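Local coordinates for protein nucleoside diphosphate kinase (Aquifex aeolicus, PDB 3ZTP) that probably transfers the gamma phosphate of ATP to nucleoside diphosphates through a phosphorylated enzyme intermediate, with a major role in making nucleoside triphosphates other than ATP, at residues I89-S95 / S105-Q109. Residues are numbered along the deposited sequence; the frame is centred on the assembly and turned at random. Where two conformers were deposited one is given.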
loop_
_atom_site.group_PDB
_atom_site.type_symbol
_atom_site.label_atom_id
_atom_site.label_comp_id
_atom_site.label_asym_id
_atom_site.label_seq_id
_atom_site.Cartn_x
_atom_site.Cartn_y
_atom_site.Cartn_z
ATOM N N ILE A 89 -2.846 -14.673 -25.643
ATOM C CA ILE A 89 -1.477 -14.204 -25.661
ATOM C C ILE A 89 -0.571 -15.062 -24.780
ATOM O O ILE A 89 0.592 -15.292 -25.129
ATOM C CB ILE A 89 -1.433 -12.731 -25.233
ATOM C CG1 ILE A 89 -2.063 -11.842 -26.308
ATOM C CG2 ILE A 89 0.004 -12.256 -24.934
ATOM C CD1 ILE A 89 -2.539 -10.490 -25.791
ATOM N N ILE A 90 -1.076 -15.539 -23.641
ATOM C CA ILE A 90 -0.193 -16.307 -22.764
ATOM C C ILE A 90 -0.033 -17.737 -23.234
ATOM O O ILE A 90 1.042 -18.319 -23.010
ATOM C CB ILE A 90 -0.584 -16.233 -21.272
ATOM C CG1 ILE A 90 -1.860 -17.021 -21.001
ATOM C CG2 ILE A 90 -0.716 -14.774 -20.836
ATOM C CD1 ILE A 90 -2.320 -16.949 -19.573
ATOM N N GLY A 91 -1.049 -18.299 -23.898
ATOM C CA GLY A 91 -0.908 -19.631 -24.446
ATOM C C GLY A 91 -1.341 -20.715 -23.477
ATOM O O GLY A 91 -1.682 -20.444 -22.321
ATOM N N PRO A 92 -1.303 -21.959 -23.949
ATOM C CA PRO A 92 -1.717 -23.094 -23.134
ATOM C C PRO A 92 -0.940 -23.208 -21.827
ATOM O O PRO A 92 0.236 -22.866 -21.779
ATOM C CB PRO A 92 -1.392 -24.285 -24.041
ATOM C CG PRO A 92 -1.349 -23.763 -25.407
ATOM C CD PRO A 92 -0.936 -22.332 -25.320
ATOM N N THR A 93 -1.612 -23.699 -20.787
ATOM C CA THR A 93 -1.021 -23.919 -19.472
ATOM C C THR A 93 0.305 -24.653 -19.543
ATOM O O THR A 93 1.269 -24.330 -18.836
ATOM C CB THR A 93 -1.964 -24.792 -18.610
ATOM O OG1 THR A 93 -3.277 -24.236 -18.653
ATOM C CG2 THR A 93 -1.474 -24.875 -17.169
ATOM N N ASP A 94 0.326 -25.674 -20.378
ATOM C CA ASP A 94 1.495 -26.502 -20.536
ATOM C C ASP A 94 2.443 -25.768 -21.504
ATOM O O ASP A 94 2.208 -25.699 -22.704
ATOM C CB ASP A 94 1.070 -27.870 -21.090
ATOM C CG ASP A 94 2.240 -28.798 -21.370
ATOM O OD1 ASP A 94 3.404 -28.389 -21.389
ATOM O OD2 ASP A 94 1.991 -29.998 -21.625
ATOM N N SER A 95 3.531 -25.232 -20.970
ATOM C CA SER A 95 4.479 -24.431 -21.756
ATOM C C SER A 95 5.049 -25.190 -22.951
ATOM O O SER A 95 5.398 -24.579 -23.964
ATOM C CB SER A 95 5.641 -23.949 -20.884
ATOM O OG SER A 95 5.210 -23.199 -19.763
ATOM N N SER A 105 3.719 -17.113 -27.827
ATOM C CA SER A 105 2.958 -16.888 -26.612
ATOM C C SER A 105 3.876 -16.696 -25.424
ATOM O O SER A 105 5.028 -17.114 -25.425
ATOM C CB SER A 105 1.991 -18.027 -26.364
ATOM O OG SER A 105 2.645 -19.258 -26.089
ATOM N N ILE A 106 3.361 -16.065 -24.379
ATOM C CA ILE A 106 4.185 -15.824 -23.204
ATOM C C ILE A 106 4.724 -17.150 -22.651
ATOM O O ILE A 106 5.895 -17.244 -22.291
ATOM C CB ILE A 106 3.411 -15.061 -22.100
ATOM C CG1 ILE A 106 2.906 -13.697 -22.584
ATOM C CG2 ILE A 106 4.263 -14.934 -20.859
ATOM C CD1 ILE A 106 3.979 -12.787 -23.072
ATOM N N ARG A 107 3.872 -18.173 -22.550
ATOM C CA ARG A 107 4.310 -19.442 -21.970
ATOM C C ARG A 107 5.292 -20.163 -22.866
ATOM O O ARG A 107 6.232 -20.799 -22.392
ATOM C CB ARG A 107 3.117 -20.324 -21.572
ATOM C CG ARG A 107 2.383 -19.697 -20.397
ATOM C CD ARG A 107 1.148 -20.406 -20.025
ATOM N NE ARG A 107 0.605 -19.924 -18.774
ATOM C CZ ARG A 107 -0.672 -20.008 -18.456
ATOM N NH1 ARG A 107 -1.552 -20.478 -19.313
ATOM N NH2 ARG A 107 -1.094 -19.621 -17.271
ATOM N N ALA A 108 5.120 -20.061 -24.180
ATOM C CA ALA A 108 6.094 -20.640 -25.089
ATOM C C ALA A 108 7.442 -19.960 -24.932
ATOM O O ALA A 108 8.488 -20.622 -24.958
ATOM C CB ALA A 108 5.621 -20.555 -26.513
ATOM N N GLN A 109 7.436 -18.644 -24.804
ATOM C CA GLN A 109 8.676 -17.873 -24.750
ATOM C C GLN A 109 9.406 -17.988 -23.433
ATOM O O GLN A 109 10.634 -18.039 -23.409
ATOM C CB GLN A 109 8.380 -16.406 -25.035
ATOM C CG GLN A 109 7.969 -16.197 -26.481
ATOM C CD GLN A 109 9.167 -16.197 -27.422
ATOM O OE1 GLN A 109 9.210 -16.946 -28.432
ATOM N NE2 GLN A 109 10.140 -15.343 -27.115
#
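The carbonyl oxygen of I90 takes the backbone N of R107 at 2.9 Å, while the first carbons of the same arginine side chain crowd against it, CB and CG each 3.2 Å from I90 O. One residue back the pattern repeats, I106 N donating to I89 O at 3.0 Å, so the last two carbonyls of helix 82-90 receive the first two amides of helix 106-110. S105 caps that second helix: its OG, swung between its backbone N and carbonyl carbon (chi1 66°), accepts from A108 N at 3.2 Å and is also hydrogen-bonded to A102 O. A side chain on G91, at phi 90°, would run into this hydroxyl. R107 runs out extended from CG to NE along the turn, CD coming 3.2 Å from P92 O, and NH1 reaches G91 O at 3.0 Å in a somewhat bent bond, 141° at the hydrogen. In one of two conformers of I90, CD1 lies over one guanidinium face, toward its rim, so this contact is less certain. NH2 is held by I119 O and makes a weak, long ion pair with a bound sulfate. A leucine in place of R107 would probably leave G91 O and I119 O without their donor. T93 and R107 are predicted ATP ligands; this turn, backed by the capped helix, probably forms part of the nucleotide-phosphate pocket, as in other nucleoside diphosphate kinases.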